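Local coordinates for thiol-activated cytolysin (PDB 6NAL), which probably forms pores in membranes as a bacterial cytolysin of the cholesterol-dependent cytolysin family, at residues Leu76-Asn81 / Ala224-Glu229; Val102-Ala107 / Asn126-Lys131; Ile287-Val292 / Gln313-Ile318. All blocks are in the same frame, centred on the assembly; numbering follows the deposited sequence.

Contact 1: residues Leu76-Asn81 / Ala224-Glu229; sequences LLVASN and AGISEE
A Schellman motif at Gly-225 closes helix 218-224 and sets Ile-226 and the carbonyl of Ala-224 against Val-78, the last residue of strand 76-78. Gly-225 takes a positive phi of 130°. The chain therefore turns away from the helix axis and runs past the end of the strand. The CA atoms of Val-78 and Ile-226 are 6.3 Å apart.

The main touch is a methyl pair. Val-78 CG1 lies 3.6 Å from Ile-226 CD1, and the two side chains meet at a slant. Ile-226 CD1 also stands 4.0 Å from Val-78 CB, so it rests against the side of the valine. The isoleucine is bent rather than extended: chi2 of -62° folds CD1 back beside its own CA. Val-78 CG1 also sits 4.0 Å from the carbonyl oxygen Ala-224 O.

Strand 76-78 lies in the large antiparallel sheet between the short strand 89-90 and strand 232-250, which begins just after the loop 225-231. Contact 1 thus joins a strand to the helix-to-strand connection that leads into its own neighbour. Ile-226 packs as well on Trp-218 and Leu-221 of the helix and on Pro-232.

Farther along, contact between the segments is looser. Ala-79 O and Glu-229 O are 4.2 Å apart. Ala-79 O accepts a hydrogen bond from His-230, the next residue in the loop. Ser-80 is the N-cap of helix 81-84, and its OG caps Asp-82 N. In the loop, Ser-227 OG gives a weak hydrogen bond to Glu-229 OE1, 3.4 Å long.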
ATOM      1  N   LEU A  76      34.904  35.437   9.146  1.00 41.29           N
ATOM      2  CA  LEU A  76      35.695  34.212   9.170  1.00 38.71           C
ATOM      3  C   LEU A  76      35.256  33.351  10.342  1.00 39.67           C
ATOM      4  O   LEU A  76      34.843  33.859  11.394  1.00 37.40           O
ATOM      5  CB  LEU A  76      37.153  34.506   9.282  1.00 44.95           C
ATOM      6  CG  LEU A  76      37.773  35.173   8.060  1.00 42.56           C
ATOM      7  CD1 LEU A  76      39.246  35.436   8.479  1.00 42.47           C
ATOM      8  CD2 LEU A  76      37.706  34.357   6.822  1.00 40.35           C
ATOM      9  N   LEU A  77      35.315  32.041  10.147  1.00 33.49           N
ATOM     10  CA  LEU A  77      34.842  31.109  11.157  1.00 39.06           C
ATOM     11  C   LEU A  77      35.827  29.967  11.225  1.00 35.59           C
ATOM     12  O   LEU A  77      36.558  29.738  10.258  1.00 33.64           O
ATOM     13  CB  LEU A  77      33.467  30.535  10.813  1.00 37.19           C
ATOM     14  CG  LEU A  77      32.324  31.517  10.680  1.00 39.71           C
ATOM     15  CD1 LEU A  77      31.150  30.813   9.981  1.00 36.69           C
ATOM     16  CD2 LEU A  77      31.949  32.046  12.100  1.00 34.02           C
ATOM     17  N   VAL A  78      35.809  29.214  12.338  1.00 31.61           N
ATOM     18  CA  VAL A  78      36.495  27.917  12.374  1.00 40.67           C
ATOM     19  C   VAL A  78      35.473  26.805  12.113  1.00 35.72           C
ATOM     20  O   VAL A  78      34.442  26.700  12.787  1.00 37.23           O
ATOM     21  CB  VAL A  78      37.294  27.675  13.679  1.00 47.63           C
ATOM     22  CG1 VAL A  78      38.106  28.922  14.089  1.00 54.16           C
ATOM     23  CG2 VAL A  78      36.432  27.211  14.830  1.00 54.99           C
ATOM     24  N   ALA A  79      35.747  25.988  11.113  1.00 41.08           N
ATOM     25  CA  ALA A  79      34.814  24.920  10.764  1.00 43.20           C
ATOM     26  C   ALA A  79      34.686  23.956  11.933  1.00 48.00           C
ATOM     27  O   ALA A  79      35.670  23.626  12.615  1.00 47.41           O
ATOM     28  CB  ALA A  79      35.288  24.198   9.508  1.00 43.15           C
ATOM     29  N   SER A  80      33.467  23.512  12.173  1.00 48.09           N
ATOM     30  CA  SER A  80      33.156  22.762  13.379  1.00 51.00           C
ATOM     31  C   SER A  80      31.759  22.197  13.220  1.00 52.89           C
ATOM     32  O   SER A  80      30.873  22.881  12.684  1.00 45.79           O
ATOM     33  CB  SER A  80      33.219  23.664  14.609  1.00 41.43           C
ATOM     34  OG  SER A  80      32.650  22.990  15.685  1.00 52.07           O
ATOM     35  N   ASN A  81      31.549  20.976  13.713  1.00 41.19           N
ATOM     36  CA  ASN A  81      30.202  20.441  13.703  1.00 49.32           C
ATOM     37  C   ASN A  81      29.236  21.365  14.416  1.00 53.37           C
ATOM     38  O   ASN A  81      28.044  21.374  14.107  1.00 48.28           O
ATOM     39  CB  ASN A  81      30.169  19.070  14.333  1.00 52.13           C
ATOM     40  CG  ASN A  81      30.748  18.055  13.439  1.00 50.12           C
ATOM     41  OD1 ASN A  81      30.482  18.045  12.232  1.00 48.52           O
ATOM     42  ND2 ASN A  81      31.573  17.194  13.999  1.00 57.62           N
ATOM     43  N   ALA A 224      43.327  30.655  18.018  1.00 50.55           N
ATOM     44  CA  ALA A 224      41.884  30.805  17.906  1.00 58.54           C
ATOM     45  C   ALA A 224      41.154  29.502  17.582  1.00 53.39           C
ATOM     46  O   ALA A 224      39.918  29.488  17.657  1.00 55.95           O
ATOM     47  CB  ALA A 224      41.562  31.852  16.843  1.00 49.52           C
ATOM     48  N   GLY A 225      41.873  28.416  17.245  1.00 48.72           N
ATOM     49  CA  GLY A 225      41.221  27.145  16.953  1.00 47.36           C
ATOM     50  C   GLY A 225      41.627  26.454  15.659  1.00 45.53           C
ATOM     51  O   GLY A 225      41.359  25.260  15.483  1.00 51.55           O
ATOM     52  N   ILE A 226      42.326  27.171  14.772  1.00 43.35           N
ATOM     53  CA  ILE A 226      42.593  26.649  13.436  1.00 41.64           C
ATOM     54  C   ILE A 226      43.568  25.486  13.499  1.00 51.51           C
ATOM     55  O   ILE A 226      44.549  25.501  14.266  1.00 42.51           O
ATOM     56  CB  ILE A 226      43.120  27.755  12.512  1.00 39.12           C
ATOM     57  CG1 ILE A 226      42.047  28.820  12.382  1.00 45.51           C
ATOM     58  CG2 ILE A 226      43.518  27.169  11.176  1.00 47.51           C
ATOM     59  CD1 ILE A 226      40.748  28.290  11.748  1.00 47.96           C
ATOM     60  N   SER A 227      43.315  24.479  12.655  1.00 53.75           N
ATOM     61  CA  SER A 227      44.053  23.217  12.631  1.00 54.23           C
ATOM     62  C   SER A 227      43.423  22.359  11.537  1.00 55.37           C
ATOM     63  O   SER A 227      42.406  22.747  10.954  1.00 51.19           O
ATOM     64  CB  SER A 227      44.004  22.508  13.989  1.00 51.27           C
ATOM     65  OG  SER A 227      42.721  21.958  14.238  1.00 59.88           O
ATOM     66  N   GLU A 228      43.970  21.172  11.287  1.00 56.14           N
ATOM     67  CA  GLU A 228      43.439  20.336  10.211  1.00 63.12           C
ATOM     68  C   GLU A 228      42.031  19.839  10.498  1.00 50.52           C
ATOM     69  O   GLU A 228      41.261  19.630   9.567  1.00 57.65           O
ATOM     70  CB  GLU A 228      44.360  19.153   9.970  1.00 70.62           C
ATOM     71  CG  GLU A 228      45.725  19.596   9.490  1.00 80.81           C
ATOM     72  CD  GLU A 228      46.537  18.459   8.938  1.00 85.08           C
ATOM     73  OE1 GLU A 228      46.069  17.303   9.057  1.00 98.45           O
ATOM     74  OE2 GLU A 228      47.627  18.727   8.373  1.00 76.50           O
ATOM     75  N   GLU A 229      41.683  19.619  11.761  1.00 51.83           N
ATOM     76  CA  GLU A 229      40.317  19.256  12.114  1.00 52.96           C
ATOM     77  C   GLU A 229      39.364  20.452  12.117  1.00 59.30           C
ATOM     78  O   GLU A 229      38.144  20.260  12.116  1.00 50.59           O
ATOM     79  CB  GLU A 229      40.274  18.592  13.493  1.00 59.90           C
ATOM     80  CG  GLU A 229      41.060  17.272  13.602  1.00 69.78           C
ATOM     81  CD  GLU A 229      42.584  17.473  13.575  1.00 88.60           C
ATOM     82  OE1 GLU A 229      43.047  18.640  13.740  1.00 85.43           O
ATOM     83  OE2 GLU A 229      43.317  16.460  13.387  1.00 90.13           O
TER

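Contact 2: residues Val102-Ala107 / Asn126-Lys131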
ATOM      1  N   VAL A 102      26.377  44.046  -2.749  1.00 42.90           N
ATOM      2  CA  VAL A 102      24.958  43.943  -2.464  1.00 43.19           C
ATOM      3  C   VAL A 102      24.248  43.701  -3.777  1.00 46.90           C
ATOM      4  O   VAL A 102      24.376  44.502  -4.696  1.00 46.95           O
ATOM      5  CB  VAL A 102      24.407  45.222  -1.821  1.00 40.02           C
ATOM      6  CG1 VAL A 102      22.961  45.059  -1.533  1.00 48.38           C
ATOM      7  CG2 VAL A 102      25.206  45.571  -0.599  1.00 46.98           C
ATOM      8  N   ASP A 103      23.470  42.643  -3.848  1.00 44.72           N
ATOM      9  CA  ASP A 103      22.724  42.326  -5.053  1.00 57.63           C
ATOM     10  C   ASP A 103      21.263  42.660  -4.804  1.00 54.99           C
ATOM     11  O   ASP A 103      20.560  41.896  -4.130  1.00 58.15           O
ATOM     12  CB  ASP A 103      22.869  40.863  -5.432  1.00 59.95           C
ATOM     13  CG  ASP A 103      21.863  40.458  -6.504  1.00 77.18           C
ATOM     14  OD1 ASP A 103      21.654  41.286  -7.440  1.00 75.55           O
ATOM     15  OD2 ASP A 103      21.263  39.344  -6.393  1.00 81.52           O
ATOM     16  N   LEU A 104      20.809  43.835  -5.325  1.00 59.08           N
ATOM     17  CA  LEU A 104      19.380  44.050  -5.208  1.00 64.77           C
ATOM     18  C   LEU A 104      18.703  43.861  -6.551  1.00 60.87           C
ATOM     19  O   LEU A 104      19.216  44.329  -7.564  1.00 62.90           O
ATOM     20  CB  LEU A 104      18.986  45.423  -4.699  1.00 58.94           C
ATOM     21  CG  LEU A 104      19.695  45.776  -3.419  1.00 64.39           C
ATOM     22  CD1 LEU A 104      20.866  46.659  -3.827  1.00 59.72           C
ATOM     23  CD2 LEU A 104      18.791  46.510  -2.491  1.00 74.94           C
ATOM     24  N   PRO A 105      17.507  43.282  -6.547  1.00 66.00           N
ATOM     25  CA  PRO A 105      16.810  42.941  -7.800  1.00 65.86           C
ATOM     26  C   PRO A 105      16.360  44.185  -8.524  1.00 60.45           C
ATOM     27  O   PRO A 105      15.903  45.155  -7.911  1.00 68.35           O
ATOM     28  CB  PRO A 105      15.604  42.106  -7.342  1.00 73.06           C
ATOM     29  CG  PRO A 105      15.718  42.019  -5.792  1.00 76.49           C
ATOM     30  CD  PRO A 105      16.641  43.162  -5.376  1.00 68.04           C
ATOM     31  N   GLY A 106      16.537  44.158  -9.835  1.00 64.84           N
ATOM     32  CA  GLY A 106      16.278  45.318 -10.655  1.00 70.43           C
ATOM     33  C   GLY A 106      17.334  46.391 -10.599  1.00 66.29           C
ATOM     34  O   GLY A 106      17.230  47.367 -11.349  1.00 74.09           O
ATOM     35  N   ALA A 107      18.324  46.256  -9.726  1.00 60.60           N
ATOM     36  CA  ALA A 107      19.410  47.212  -9.607  1.00 67.05           C
ATOM     37  C   ALA A 107      20.699  46.588 -10.115  1.00 67.72           C
ATOM     38  O   ALA A 107      20.841  45.364 -10.163  1.00 71.52           O
ATOM     39  CB  ALA A 107      19.591  47.659  -8.153  1.00 69.36           C
ATOM     40  N   ASN A 126      23.568  48.971   4.809  1.00 41.94           N
ATOM     41  CA  ASN A 126      22.465  49.876   5.071  1.00 55.35           C
ATOM     42  C   ASN A 126      22.602  51.183   4.309  1.00 55.02           C
ATOM     43  O   ASN A 126      21.591  51.848   4.067  1.00 53.07           O
ATOM     44  CB  ASN A 126      22.357  50.147   6.557  1.00 48.84           C
ATOM     45  CG  ASN A 126      21.652  49.046   7.272  1.00 58.09           C
ATOM     46  OD1 ASN A 126      20.738  48.387   6.734  1.00 53.87           O
ATOM     47  ND2 ASN A 126      22.053  48.834   8.497  1.00 51.52           N
ATOM     48  N   ASP A 127      23.822  51.553   3.922  1.00 57.44           N
ATOM     49  CA  ASP A 127      24.001  52.718   3.071  1.00 60.53           C
ATOM     50  C   ASP A 127      23.473  52.443   1.667  1.00 58.03           C
ATOM     51  O   ASP A 127      22.568  53.132   1.189  1.00 61.43           O
ATOM     52  CB  ASP A 127      25.466  53.116   3.040  1.00 61.01           C
ATOM     53  CG  ASP A 127      25.691  54.393   2.265  1.00 84.12           C
ATOM     54  OD1 ASP A 127      26.723  54.478   1.563  1.00 90.71           O
ATOM     55  OD2 ASP A 127      24.815  55.295   2.334  1.00 94.61           O
ATOM     56  N   ILE A 128      24.005  51.414   1.003  1.00 55.08           N
ATOM     57  CA  ILE A 128      23.491  51.006  -0.306  1.00 54.14           C
ATOM     58  C   ILE A 128      21.973  50.829  -0.277  1.00 58.46           C
ATOM     59  O   ILE A 128      21.275  51.137  -1.252  1.00 61.65           O
ATOM     60  CB  ILE A 128      24.198  49.719  -0.761  1.00 49.65           C
ATOM     61  CG1 ILE A 128      25.680  50.032  -0.901  1.00 52.81           C
ATOM     62  CG2 ILE A 128      23.586  49.187  -2.051  1.00 50.37           C
ATOM     63  CD1 ILE A 128      26.508  48.845  -1.231  1.00 53.84           C
ATOM     64  N   LEU A 129      21.441  50.275   0.814  1.00 57.09           N
ATOM     65  CA  LEU A 129      19.995  50.146   0.937  1.00 51.34           C
ATOM     66  C   LEU A 129      19.321  51.516   0.956  1.00 63.55           C
ATOM     67  O   LEU A 129      18.258  51.706   0.346  1.00 62.08           O
ATOM     68  CB  LEU A 129      19.645  49.382   2.206  1.00 48.73           C
ATOM     69  CG  LEU A 129      19.496  47.861   2.112  1.00 43.81           C
ATOM     70  CD1 LEU A 129      19.169  47.357   3.497  1.00 40.46           C
ATOM     71  CD2 LEU A 129      18.435  47.532   1.143  1.00 44.22           C
ATOM     72  N   SER A 130      19.909  52.468   1.689  1.00 65.96           N
ATOM     73  CA  SER A 130      19.367  53.821   1.750  1.00 72.02           C
ATOM     74  C   SER A 130      19.293  54.434   0.361  1.00 69.80           C
ATOM     75  O   SER A 130      18.255  54.959  -0.035  1.00 70.55           O
ATOM     76  CB  SER A 130      20.215  54.670   2.690  1.00 67.50           C
ATOM     77  OG  SER A 130      20.003  54.240   4.024  1.00 73.17           O
ATOM     78  N   LYS A 131      20.368  54.325  -0.414  1.00 63.36           N
ATOM     79  CA  LYS A 131      20.364  54.942  -1.725  1.00 69.02           C
ATOM     80  C   LYS A 131      19.360  54.264  -2.626  1.00 67.52           C
ATOM     81  O   LYS A 131      18.849  54.886  -3.557  1.00 74.18           O
ATOM     82  CB  LYS A 131      21.766  54.916  -2.343  1.00 72.44           C
ATOM     83  CG  LYS A 131      22.920  55.541  -1.481  1.00 77.29           C
ATOM     84  CD  LYS A 131      22.477  56.699  -0.571  1.00 83.28           C
ATOM     85  CE  LYS A 131      23.503  57.027   0.545  1.00 94.33           C
ATOM     86  NZ  LYS A 131      24.905  56.778   0.111  1.00 94.32           N
TER
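Val-102 and Leu-104 present their methyl groups to Ile-128 and Leu-129 on the inward side of helix 118-133. Val-102 and Ile-128 reach toward each other tip to tip, with Val-102 CG2 3.6 Å from Ile-128 CD1. The valine torsion explains this. CG1 is anti to the backbone N (chi1 -179°), which leaves CG2 to meet the isoleucine.

The second branch of Ile-128 fills a shallow hollow between the two strand-side residues. Its CG2 is 4.1 Å from Val-102 CB and also 4.1 Å from Leu-104 CD1. Leu-104 acts as a fork. One prong, CD1, leans on Ile-128. The other, CD2, lies 3.8 Å from Leu-129 CD2. Leu-104 crosses both helix residues at a slant. Trp-132, one turn further along the helix, also packs on Leu-104. Ile-128 also packs on Ile-110 and Phe-112 of strand 110-114.

The strand side is a beta hairpin of strands 98-103 and 110-114. Its connection includes a type II turn from Leu-104 to Ala-107, closed by Ala-107 N bonding Leu-104 O at 3.0 Å. Pro-105 in this turn packs on Trp-439 of the second subunit.

Within the helix, Ser-130 OG bonds back to Asn-126 O at 2.9 Å. The interface itself is wholly aliphatic and buried, so the fit of methyl groups and the exclusion of water probably do most to hold these segments together.

Contact 3: residues Ile287-Val292 / Gln313-Ile318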
ATOM      1  N   ILE A 287      -7.488  20.711  15.161  1.00 55.83           N
ATOM      2  CA  ILE A 287      -6.178  21.163  14.690  1.00 60.12           C
ATOM      3  C   ILE A 287      -5.873  22.533  15.283  1.00 46.63           C
ATOM      4  O   ILE A 287      -6.578  23.514  15.016  1.00 50.42           O
ATOM      5  CB  ILE A 287      -6.127  21.179  13.153  1.00 55.81           C
ATOM      6  CG1 ILE A 287      -6.489  19.776  12.637  1.00 47.91           C
ATOM      7  CG2 ILE A 287      -4.760  21.576  12.659  1.00 44.00           C
ATOM      8  CD1 ILE A 287      -6.528  19.637  11.122  1.00 49.15           C
ATOM      9  N   ASP A 288      -4.805  22.590  16.073  1.00 53.66           N
ATOM     10  CA  ASP A 288      -4.291  23.829  16.650  1.00 52.15           C
ATOM     11  C   ASP A 288      -3.246  24.469  15.732  1.00 60.81           C
ATOM     12  O   ASP A 288      -2.266  23.818  15.354  1.00 61.47           O
ATOM     13  CB  ASP A 288      -3.639  23.570  18.012  1.00 52.10           C
ATOM     14  CG  ASP A 288      -4.635  23.180  19.104  1.00 80.21           C
ATOM     15  OD1 ASP A 288      -5.855  23.460  18.971  1.00 89.66           O
ATOM     16  OD2 ASP A 288      -4.181  22.586  20.115  1.00 84.83           O
ATOM     17  N   VAL A 289      -3.420  25.755  15.427  1.00 55.79           N
ATOM     18  CA  VAL A 289      -2.539  26.476  14.511  1.00 53.36           C
ATOM     19  C   VAL A 289      -1.644  27.429  15.298  1.00 46.07           C
ATOM     20  O   VAL A 289      -2.097  28.109  16.223  1.00 47.57           O
ATOM     21  CB  VAL A 289      -3.345  27.252  13.451  1.00 45.82           C
ATOM     22  CG1 VAL A 289      -2.401  27.822  12.402  1.00 47.67           C
ATOM     23  CG2 VAL A 289      -4.416  26.377  12.837  1.00 52.91           C
ATOM     24  N   SER A 290      -0.373  27.465  14.931  1.00 45.25           N
ATOM     25  CA  SER A 290       0.591  28.403  15.479  1.00 43.25           C
ATOM     26  C   SER A 290       1.326  29.001  14.308  1.00 38.74           C
ATOM     27  O   SER A 290       1.558  28.316  13.325  1.00 37.43           O
ATOM     28  CB  SER A 290       1.565  27.743  16.398  1.00 39.37           C
ATOM     29  OG  SER A 290       0.871  27.351  17.555  1.00 59.75           O
ATOM     30  N   ILE A 291       1.707  30.261  14.429  1.00 44.57           N
ATOM     31  CA  ILE A 291       2.335  30.989  13.335  1.00 39.45           C
ATOM     32  C   ILE A 291       3.420  31.902  13.856  1.00 32.75           C
ATOM     33  O   ILE A 291       3.242  32.625  14.840  1.00 36.56           O
ATOM     34  CB  ILE A 291       1.322  31.830  12.553  1.00 38.70           C
ATOM     35  CG1 ILE A 291       0.240  30.920  12.010  1.00 41.66           C
ATOM     36  CG2 ILE A 291       2.025  32.566  11.492  1.00 33.29           C
ATOM     37  CD1 ILE A 291      -0.807  31.700  11.272  1.00 48.20           C
ATOM     38  N   VAL A 292       4.528  31.912  13.155  1.00 32.37           N
ATOM     39  CA  VAL A 292       5.593  32.833  13.449  1.00 33.40           C
ATOM     40  C   VAL A 292       5.988  33.520  12.154  1.00 37.67           C
ATOM     41  O   VAL A 292       6.142  32.883  11.104  1.00 33.42           O
ATOM     42  CB  VAL A 292       6.794  32.135  14.121  1.00 38.49           C
ATOM     43  CG1 VAL A 292       7.248  31.038  13.294  1.00 44.00           C
ATOM     44  CG2 VAL A 292       7.934  33.090  14.322  1.00 40.73           C
ATOM     45  N   GLN A 313      -9.216  34.072   7.322  1.00 46.19           N
ATOM     46  CA  GLN A 313      -8.856  35.296   6.623  1.00 48.24           C
ATOM     47  C   GLN A 313      -7.742  36.075   7.353  1.00 45.79           C
ATOM     48  O   GLN A 313      -6.920  36.753   6.715  1.00 43.95           O
ATOM     49  CB  GLN A 313     -10.131  36.122   6.416  1.00 52.25           C
ATOM     50  CG  GLN A 313      -9.866  37.518   5.836  1.00 57.34           C
ATOM     51  CD  GLN A 313     -11.087  38.444   5.907  1.00 68.67           C
ATOM     52  OE1 GLN A 313     -10.948  39.567   6.396  1.00 65.17           O
ATOM     53  NE2 GLN A 313     -12.286  37.962   5.482  1.00 61.80           N
ATOM     54  N   LYS A 314      -7.653  35.996   8.680  1.00 50.11           N
ATOM     55  CA  LYS A 314      -6.482  36.608   9.293  1.00 49.08           C
ATOM     56  C   LYS A 314      -5.200  35.900   8.858  1.00 41.93           C
ATOM     57  O   LYS A 314      -4.154  36.537   8.724  1.00 50.61           O
ATOM     58  CB  LYS A 314      -6.570  36.618  10.824  1.00 55.57           C
ATOM     59  CG  LYS A 314      -5.318  37.316  11.448  1.00 53.85           C
ATOM     60  CD  LYS A 314      -5.547  37.984  12.805  1.00 60.21           C
ATOM     61  CE  LYS A 314      -5.693  36.965  13.930  1.00 66.06           C
ATOM     62  NZ  LYS A 314      -6.762  37.377  14.919  1.00 67.96           N
ATOM     63  N   ILE A 315      -5.240  34.591   8.628  1.00 42.64           N
ATOM     64  CA  ILE A 315      -4.006  33.899   8.238  1.00 43.87           C
ATOM     65  C   ILE A 315      -3.599  34.291   6.830  1.00 41.49           C
ATOM     66  O   ILE A 315      -2.427  34.592   6.557  1.00 56.81           O
ATOM     67  CB  ILE A 315      -4.158  32.375   8.381  1.00 40.60           C
ATOM     68  CG1 ILE A 315      -4.205  32.026   9.869  1.00 40.06           C
ATOM     69  CG2 ILE A 315      -3.010  31.711   7.695  1.00 49.54           C
ATOM     70  CD1 ILE A 315      -4.400  30.629  10.178  1.00 47.99           C
ATOM     71  N   ASN A 316      -4.565  34.305   5.915  1.00 46.44           N
ATOM     72  CA  ASN A 316      -4.270  34.608   4.522  1.00 48.51           C
ATOM     73  C   ASN A 316      -3.770  36.003   4.388  1.00 41.33           C
ATOM     74  O   ASN A 316      -2.982  36.309   3.501  1.00 45.18           O
ATOM     75  CB  ASN A 316      -5.511  34.430   3.664  1.00 43.70           C
ATOM     76  CG  ASN A 316      -5.764  32.986   3.404  1.00 38.73           C
ATOM     77  OD1 ASN A 316      -4.806  32.229   3.239  1.00 41.10           O
ATOM     78  ND2 ASN A 316      -7.013  32.577   3.406  1.00 37.42           N
ATOM     79  N   ARG A 317      -4.196  36.860   5.275  1.00 48.66           N
ATOM     80  CA  ARG A 317      -3.686  38.209   5.222  1.00 56.47           C
ATOM     81  C   ARG A 317      -2.249  38.282   5.670  1.00 50.05           C
ATOM     82  O   ARG A 317      -1.422  38.934   5.017  1.00 48.55           O
ATOM     83  CB  ARG A 317      -4.538  39.105   6.078  1.00 62.21           C
ATOM     84  CG  ARG A 317      -4.377  40.656   5.581  1.00 82.83           C
ATOM     85  CD  ARG A 317      -5.258  41.319   6.589  1.00 91.61           C
ATOM     86  NE  ARG A 317      -6.455  40.495   6.943  1.00 97.92           N
ATOM     87  CZ  ARG A 317      -6.949  40.228   8.136  1.00103.50           C
ATOM     88  NH1 ARG A 317      -6.511  40.922   9.136  1.00102.64           N
ATOM     89  NH2 ARG A 317      -7.952  39.337   8.136  1.00102.06           N
ATOM     90  N   ILE A 318      -1.954  37.688   6.838  1.00 51.96           N
ATOM     91  CA  ILE A 318      -0.572  37.559   7.270  1.00 44.21           C
ATOM     92  C   ILE A 318       0.293  37.020   6.148  1.00 56.67           C
ATOM     93  O   ILE A 318       1.433  37.453   5.982  1.00 50.80           O
ATOM     94  CB  ILE A 318      -0.461  36.667   8.509  1.00 49.18           C
ATOM     95  CG1 ILE A 318      -1.148  37.298   9.713  1.00 44.44           C
ATOM     96  CG2 ILE A 318       1.015  36.437   8.772  1.00 58.74           C
ATOM     97  CD1 ILE A 318      -1.629  36.239  10.710  1.00 54.68           C
TER
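Ile-291 and Val-289 meet Ile-315 through aliphatic packing alone. The closest touch runs from Ile-291 CD1 to Ile-315 CG1 at 3.7 Å. The same Ile-291 methyl is 3.9 Å from Ile-315 CD1, so it lies along the outer part of the helix side chain. Ile-291 is extended, with chi2 at 178°, and this carries CD1 out from the sheet to the helix. Ile-315 is extended too, and its CD1 goes on to within 4.1 Å of Val-289 CG1. One helix residue thus bridges two strand residues that are two apart in sequence, crossing each at a slant. Ile-318, one turn on, also points toward the strand but stays farther off, and packs on Tyr-301.

Backbone hydrogen bonds belong to each element separately. In the helix, Arg-317 N bonds Gln-313 O and Ile-318 N bonds Lys-314 O, both at 3.1 Å. Strand 287-294 bonds strand 232-250 along one edge and strand 299-305 along the other.

Polar side chains bond to other parts of the chain. Ser-290 OG bonds Asn-302, and Asn-316 bonds the backbone of Leu-270.

The far face of the strand is covered too. Val-292 and Ser-290 pack there on helix 167-174. Here the sheet lies between helices, with 167-174 on one face and 309-320 on the side of Val-289 and Ile-291. A bent antiparallel sheet flanked by helices is the core of the membrane-attack complex and cholesterol-dependent cytolysin fold. Strand 287-294 probably corresponds to the fourth strand of the core sheet, and 299-305 to the short fifth strand that pairs along its edge.

How the contacts relate
All three contacts reach the same large antiparallel sheet but do not touch one another. Contact 1 and contact 2 have centres about 32 Å apart, as do contact 2 and contact 3. Contacts 1 and 3 are the most distant pair, with centres about 41 Å apart and nearest atoms about 23 Å apart. Along the chain, contact 2 is nested inside the loop closed by contact 1, and contact 3 follows both. Strand 232-250 links contacts 1 and 3 directly, since it pairs with strands 76-78 and 287-294. Strand 187-202 joins it to strand 98-103 of contact 2. Among the three, contact 2 alone touches the second subunit.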